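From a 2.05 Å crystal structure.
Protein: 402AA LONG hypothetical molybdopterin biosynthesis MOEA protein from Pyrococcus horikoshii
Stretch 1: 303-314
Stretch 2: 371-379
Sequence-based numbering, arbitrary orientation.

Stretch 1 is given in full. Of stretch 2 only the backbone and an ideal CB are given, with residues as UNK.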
ATOM      1  N   TYR A 303       7.280 -19.186  19.745  1.00 31.51           N
ATOM      2  CA  TYR A 303       8.072 -19.769  18.664  1.00 29.79           C
ATOM      3  C   TYR A 303       7.958 -18.820  17.466  1.00 33.70           C
ATOM      4  O   TYR A 303       6.865 -18.589  16.960  1.00 31.25           O
ATOM      5  CB  TYR A 303       7.530 -21.147  18.282  1.00 30.44           C
ATOM      6  CG  TYR A 303       8.455 -21.922  17.376  1.00 29.64           C
ATOM      7  CD1 TYR A 303       9.726 -22.301  17.814  1.00 35.00           C
ATOM      8  CD2 TYR A 303       8.078 -22.262  16.080  1.00 31.86           C
ATOM      9  CE1 TYR A 303      10.599 -22.995  16.986  1.00 32.16           C
ATOM     10  CE2 TYR A 303       8.948 -22.959  15.238  1.00 31.19           C
ATOM     11  CZ  TYR A 303      10.207 -23.318  15.700  1.00 30.97           C
ATOM     12  OH  TYR A 303      11.087 -23.977  14.874  1.00 35.46           O
ATOM     13  N   PRO A 304       9.092 -18.268  16.997  1.00 35.55           N
ATOM     14  CA  PRO A 304       9.167 -17.330  15.868  1.00 32.58           C
ATOM     15  C   PRO A 304       8.208 -17.518  14.687  1.00 30.15           C
ATOM     16  O   PRO A 304       7.422 -16.620  14.391  1.00 28.09           O
ATOM     17  CB  PRO A 304      10.634 -17.410  15.463  1.00 39.11           C
ATOM     18  CG  PRO A 304      11.306 -17.546  16.798  1.00 32.14           C
ATOM     19  CD  PRO A 304      10.445 -18.610  17.469  1.00 29.65           C
ATOM     20  N   THR A 305       8.265 -18.662  14.009  1.00 26.19           N
ATOM     21  CA  THR A 305       7.378 -18.896  12.868  1.00 26.89           C
ATOM     22  C   THR A 305       5.905 -19.000  13.265  1.00 31.93           C
ATOM     23  O   THR A 305       5.017 -18.721  12.457  1.00 31.41           O
ATOM     24  CB  THR A 305       7.761 -20.177  12.096  1.00 30.86           C
ATOM     25  OG1 THR A 305       7.572 -21.318  12.939  1.00 43.49           O
ATOM     26  CG2 THR A 305       9.212 -20.117  11.647  1.00 28.17           C
ATOM     27  N   SER A 306       5.645 -19.414  14.503  1.00 28.66           N
ATOM     28  CA  SER A 306       4.273 -19.542  14.990  1.00 32.38           C
ATOM     29  C   SER A 306       3.725 -18.159  15.324  1.00 28.89           C
ATOM     30  O   SER A 306       2.546 -17.877  15.109  1.00 29.09           O
ATOM     31  CB  SER A 306       4.226 -20.433  16.234  1.00 29.79           C
ATOM     32  OG  SER A 306       4.728 -21.724  15.942  1.00 33.93           O
ATOM     33  N   CYS A 307       4.590 -17.309  15.862  1.00 26.32           N
ATOM     34  CA  CYS A 307       4.222 -15.941  16.206  1.00 27.86           C
ATOM     35  C   CYS A 307       3.901 -15.222  14.900  1.00 32.60           C
ATOM     36  O   CYS A 307       2.908 -14.500  14.795  1.00 28.12           O
ATOM     37  CB  CYS A 307       5.397 -15.247  16.895  1.00 22.69           C
ATOM     38  SG  CYS A 307       5.148 -13.513  17.309  1.00 28.65           S
ATOM     39  N   LEU A 308       4.751 -15.444  13.902  1.00 27.74           N
ATOM     40  CA  LEU A 308       4.589 -14.826  12.594  1.00 32.69           C
ATOM     41  C   LEU A 308       3.295 -15.290  11.935  1.00 38.98           C
ATOM     42  O   LEU A 308       2.541 -14.487  11.378  1.00 27.25           O
ATOM     43  CB  LEU A 308       5.789 -15.178  11.713  1.00 35.58           C
ATOM     44  CG  LEU A 308       5.838 -14.608  10.298  1.00 38.33           C
ATOM     45  CD1 LEU A 308       5.671 -13.096  10.338  1.00 34.95           C
ATOM     46  CD2 LEU A 308       7.161 -14.994   9.655  1.00 42.98           C
ATOM     47  N   THR A 309       3.041 -16.591  12.003  1.00 34.57           N
ATOM     48  CA  THR A 309       1.836 -17.159  11.418  1.00 30.03           C
ATOM     49  C   THR A 309       0.582 -16.616  12.083  1.00 31.61           C
ATOM     50  O   THR A 309      -0.344 -16.179  11.400  1.00 31.64           O
ATOM     51  CB  THR A 309       1.840 -18.696  11.523  1.00 31.28           C
ATOM     52  OG1 THR A 309       2.812 -19.225  10.617  1.00 32.47           O
ATOM     53  CG2 THR A 309       0.468 -19.269  11.181  1.00 35.77           C
ATOM     54  N   ASN A 310       0.546 -16.636  13.412  1.00 29.35           N
ATOM     55  CA  ASN A 310      -0.625 -16.141  14.124  1.00 29.07           C
ATOM     56  C   ASN A 310      -0.792 -14.633  13.961  1.00 36.70           C
ATOM     57  O   ASN A 310      -1.911 -14.124  13.949  1.00 27.19           O
ATOM     58  CB  ASN A 310      -0.538 -16.504  15.604  1.00 38.57           C
ATOM     59  CG  ASN A 310      -0.872 -17.963  15.864  1.00 44.25           C
ATOM     60  OD1 ASN A 310      -0.321 -18.864  15.232  1.00 47.66           O
ATOM     61  ND2 ASN A 310      -1.778 -18.200  16.800  1.00 46.32           N
ATOM     62  N   PHE A 311       0.325 -13.922  13.849  1.00 28.78           N
ATOM     63  CA  PHE A 311       0.298 -12.474  13.666  1.00 28.46           C
ATOM     64  C   PHE A 311      -0.441 -12.180  12.362  1.00 24.05           C
ATOM     65  O   PHE A 311      -1.363 -11.367  12.315  1.00 32.53           O
ATOM     66  CB  PHE A 311       1.732 -11.936  13.589  1.00 29.21           C
ATOM     67  CG  PHE A 311       1.835 -10.513  13.091  1.00 23.98           C
ATOM     68  CD1 PHE A 311       1.440  -9.450  13.889  1.00 22.17           C
ATOM     69  CD2 PHE A 311       2.357 -10.245  11.831  1.00 31.61           C
ATOM     70  CE1 PHE A 311       1.568  -8.137  13.443  1.00 23.79           C
ATOM     71  CE2 PHE A 311       2.490  -8.936  11.372  1.00 23.10           C
ATOM     72  CZ  PHE A 311       2.094  -7.880  12.183  1.00 26.45           C
ATOM     73  N   THR A 312      -0.024 -12.871  11.308  1.00 28.22           N
ATOM     74  CA  THR A 312      -0.603 -12.711   9.985  1.00 31.30           C
ATOM     75  C   THR A 312      -2.089 -13.053   9.933  1.00 40.51           C
ATOM     76  O   THR A 312      -2.884 -12.336   9.317  1.00 33.74           O
ATOM     77  CB  THR A 312       0.140 -13.594   8.978  1.00 29.59           C
ATOM     78  OG1 THR A 312       1.518 -13.208   8.945  1.00 34.96           O
ATOM     79  CG2 THR A 312      -0.465 -13.452   7.581  1.00 34.93           C
ATOM     80  N   LEU A 313      -2.461 -14.147  10.588  1.00 39.92           N
ATOM     81  CA  LEU A 313      -3.846 -14.599  10.598  1.00 38.73           C
ATOM     82  C   LEU A 313      -4.800 -13.757  11.430  1.00 37.39           C
ATOM     83  O   LEU A 313      -5.939 -13.529  11.027  1.00 37.53           O
ATOM     84  CB  LEU A 313      -3.917 -16.047  11.088  1.00 36.78           C
ATOM     85  CG  LEU A 313      -3.436 -17.130  10.123  1.00 46.26           C
ATOM     86  CD1 LEU A 313      -3.324 -18.461  10.847  1.00 43.53           C
ATOM     87  CD2 LEU A 313      -4.412 -17.229   8.958  1.00 38.16           C
ATOM     88  N   LEU A 314      -4.332 -13.279  12.578  1.00 30.35           N
ATOM     89  CA  LEU A 314      -5.188 -12.520  13.487  1.00 34.99           C
ATOM     90  C   LEU A 314      -4.993 -11.013  13.581  1.00 34.22           C
ATOM     91  O   LEU A 314      -5.966 -10.259  13.599  1.00 37.10           O
ATOM     92  CB  LEU A 314      -5.064 -13.099  14.900  1.00 32.65           C
ATOM     93  CG  LEU A 314      -5.231 -14.613  15.070  1.00 40.60           C
ATOM     94  CD1 LEU A 314      -5.014 -14.982  16.527  1.00 32.19           C
ATOM     95  CD2 LEU A 314      -6.615 -15.042  14.610  1.00 40.41           C
ATOM     96  N   UNK A 371      14.444 -21.134  10.945  1.00 25.28           N
ATOM     97  CA  UNK A 371      13.095 -21.392  10.447  1.00 35.36           C
ATOM     98  C   UNK A 371      12.401 -20.070  10.151  1.00 33.39           C
ATOM     99  O   UNK A 371      11.703 -19.922   9.147  1.00 26.46           O
ATOM    100  CB  UNK A 371      12.286 -22.211  11.455  1.00 35.36           C
ATOM    101  N   UNK A 372      12.595 -19.115  11.053  1.00 32.40           N
ATOM    102  CA  UNK A 372      12.019 -17.788  10.918  1.00 30.60           C
ATOM    103  C   UNK A 372      12.546 -17.153   9.633  1.00 28.66           C
ATOM    104  O   UNK A 372      11.783 -16.615   8.830  1.00 30.36           O
ATOM    105  CB  UNK A 372      12.345 -16.920  12.135  1.00 30.60           C
ATOM    106  N   UNK A 373      13.858 -17.233   9.443  1.00 31.75           N
ATOM    107  CA  UNK A 373      14.500 -16.673   8.264  1.00 29.34           C
ATOM    108  C   UNK A 373      13.984 -17.304   6.973  1.00 28.86           C
ATOM    109  O   UNK A 373      13.722 -16.597   6.007  1.00 31.23           O
ATOM    110  CB  UNK A 373      16.016 -16.853   8.361  1.00 29.34           C
ATOM    111  N   UNK A 374      13.831 -18.626   6.968  1.00 31.04           N
ATOM    112  CA  UNK A 374      13.372 -19.354   5.780  1.00 37.89           C
ATOM    113  C   UNK A 374      11.876 -19.295   5.461  1.00 37.12           C
ATOM    114  O   UNK A 374      11.478 -19.524   4.318  1.00 38.44           O
ATOM    115  CB  UNK A 374      13.764 -20.825   5.936  1.00 37.89           C
ATOM    116  N   UNK A 375      11.049 -19.004   6.457  1.00 34.54           N
ATOM    117  CA  UNK A 375       9.604 -18.959   6.249  1.00 34.77           C
ATOM    118  C   UNK A 375       9.119 -17.800   5.374  1.00 37.24           C
ATOM    119  O   UNK A 375       9.128 -16.647   5.793  1.00 38.46           O
ATOM    120  CB  UNK A 375       8.907 -18.880   7.609  1.00 34.77           C
ATOM    121  N   UNK A 376       8.683 -18.116   4.160  1.00 35.00           N
ATOM    122  CA  UNK A 376       8.187 -17.096   3.244  1.00 35.68           C
ATOM    123  C   UNK A 376       6.679 -16.956   3.362  1.00 35.13           C
ATOM    124  O   UNK A 376       6.104 -15.938   2.978  1.00 39.33           O
ATOM    125  CB  UNK A 376       8.576 -17.432   1.803  1.00 35.68           C
ATOM    126  N   UNK A 377       6.047 -17.991   3.903  1.00 38.58           N
ATOM    127  CA  UNK A 377       4.609 -17.984   4.076  1.00 41.54           C
ATOM    128  C   UNK A 377       4.144 -19.299   4.667  1.00 45.50           C
ATOM    129  O   UNK A 377       4.952 -20.097   5.143  1.00 45.81           O
ATOM    130  CB  UNK A 377       3.905 -17.716   2.744  1.00 41.54           C
ATOM    131  N   UNK A 378       2.839 -19.538   4.643  1.00 41.83           N
ATOM    132  CA  UNK A 378       2.320 -20.781   5.187  1.00 44.10           C
ATOM    133  C   UNK A 378       1.241 -21.400   4.318  1.00 49.12           C
ATOM    134  O   UNK A 378       0.569 -20.712   3.544  1.00 45.66           O
ATOM    135  CB  UNK A 378       1.770 -20.542   6.594  1.00 44.10           C
ATOM    136  N   UNK A 379       1.094 -22.713   4.449  1.00 48.07           N
ATOM    137  CA  UNK A 379       0.088 -23.465   3.715  1.00 51.76           C
ATOM    138  C   UNK A 379      -0.880 -24.012   4.759  1.00 55.59           C
ATOM    139  O   UNK A 379      -0.461 -24.643   5.729  1.00 54.17           O
ATOM    140  CB  UNK A 379       0.708 -24.580   2.870  1.00 51.76           C
TER

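Position 371 lies in a helix, with CA-to-CB directed toward stretch 1. Its ideal CB is 3.7 Å from T305 CG2 and 4.0 Å from Y303 OH. A methyl and a hydroxyl both lie near this CB, so a small residue suits, polar or apolar: Ser, Ala, Thr or Cys. The residue is S371. Its CB keeps the contact with T305 CG2, and its OG lies 3.7 Å from Y303 OH. That OG is hydrogen-bonded elsewhere in the structure.

Position 372 is also helical, and its CB points sideways. The ideal CB is 3.8 Å from P304 CB, and T305 CG2 lies 3.6 Å from the backbone N of 372. Farther along stretch 1 the L308 side chain offers another apolar surface. A long apolar or aromatic residue could use both P304 and L308; Leu, Met, Phe or Tyr would serve. The residue is F372, with chi1 in t. Its CB packs on P304 CB, and the ring reaches L308, with F372 CE1 4.4 Å from L308 CD2. Both neighbours approach the ring obliquely.

Position 373 points away, with no atom of stretch 1 near its CB. The backbone is helical, and many residues would fit. It is I373.

Position 374 points sideways into space that stretch 1 leaves open. Polar or charged residues are as plausible as others. It is D374.

At 375 the chain leaves helical phi/psi (-69/109). CB points toward stretch 1, 4.2 Å from T305 CG2 and 4.7 Å from L308 CD2. The nearby atoms are methyls, so a small or medium apolar residue suits, such as Ala, Val or Cys. It is A375, whose methyl meets T305 CG2.

Position 376 points away and is not constrained by stretch 1. A polar residue would suit the turn. It is D376.

Position 377 has phi/psi of 178/-167. Residues with a CB rarely take such a phi, so Gly is the likely choice. It is G377.

Position 378 is in a strand running at 80° to the helix of stretch 1. CB points toward that helix, 4.4 Å from T309 OG1. Beyond lie T312 and L313, so a large apolar or aromatic residue could span several helix side chains: Phe, Tyr, Leu or Met. The residue is F378, chi1 in p. T312 CG2 lies at the ring edge, 4.0 Å from F378 CE2. L313 CD2 approaches F378 CZ obliquely at 3.6 Å. T309 OG1 donates its hydrogen bond to T305 O.

Position 379 is extended and out of reach of stretch 1. A beta-branched residue suits the strand. It is V379.

Stretch 2 371-379: SFIDADGFV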
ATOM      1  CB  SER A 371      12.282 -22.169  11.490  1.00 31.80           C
ATOM      2  OG  SER A 371      12.842 -23.450  11.715  1.00 54.16           O
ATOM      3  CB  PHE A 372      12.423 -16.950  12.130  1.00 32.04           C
ATOM      4  CG  PHE A 372      12.105 -15.488  12.001  1.00 26.63           C
ATOM      5  CD1 PHE A 372      10.815 -15.018  12.213  1.00 29.50           C
ATOM      6  CD2 PHE A 372      13.114 -14.575  11.712  1.00 21.38           C
ATOM      7  CE1 PHE A 372      10.532 -13.654  12.148  1.00 28.50           C
ATOM      8  CE2 PHE A 372      12.843 -13.205  11.642  1.00 30.27           C
ATOM      9  CZ  PHE A 372      11.546 -12.748  11.863  1.00 26.07           C
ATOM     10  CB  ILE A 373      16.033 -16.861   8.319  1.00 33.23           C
ATOM     11  CG1 ILE A 373      16.618 -16.054   9.480  1.00 41.44           C
ATOM     12  CG2 ILE A 373      16.661 -16.433   6.994  1.00 39.33           C
ATOM     13  CD1 ILE A 373      16.328 -14.562   9.407  1.00 47.45           C
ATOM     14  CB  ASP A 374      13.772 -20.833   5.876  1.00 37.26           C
ATOM     15  CG  ASP A 374      15.268 -21.028   5.985  1.00 47.81           C
ATOM     16  OD1 ASP A 374      16.026 -20.201   5.435  1.00 54.48           O
ATOM     17  OD2 ASP A 374      15.686 -22.022   6.613  1.00 53.23           O
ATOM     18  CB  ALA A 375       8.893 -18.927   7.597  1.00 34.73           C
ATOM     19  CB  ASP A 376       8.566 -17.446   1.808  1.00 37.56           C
ATOM     20  CG  ASP A 376      10.060 -17.443   1.594  1.00 47.30           C
ATOM     21  OD1 ASP A 376      10.711 -16.462   2.014  1.00 49.56           O
ATOM     22  OD2 ASP A 376      10.584 -18.413   1.005  1.00 50.57           O
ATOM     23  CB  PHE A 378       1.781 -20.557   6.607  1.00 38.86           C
ATOM     24  CG  PHE A 378       0.631 -19.588   6.683  1.00 43.30           C
ATOM     25  CD1 PHE A 378      -0.631 -19.937   6.206  1.00 48.80           C
ATOM     26  CD2 PHE A 378       0.808 -18.326   7.244  1.00 47.90           C
ATOM     27  CE1 PHE A 378      -1.700 -19.042   6.289  1.00 39.34           C
ATOM     28  CE2 PHE A 378      -0.252 -17.429   7.331  1.00 42.24           C
ATOM     29  CZ  PHE A 378      -1.508 -17.788   6.852  1.00 40.96           C
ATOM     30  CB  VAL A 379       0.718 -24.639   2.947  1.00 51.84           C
ATOM     31  CG1 VAL A 379      -0.368 -25.471   2.294  1.00 59.42           C
ATOM     32  CG2 VAL A 379       1.681 -24.115   1.896  1.00 48.68           C
TER
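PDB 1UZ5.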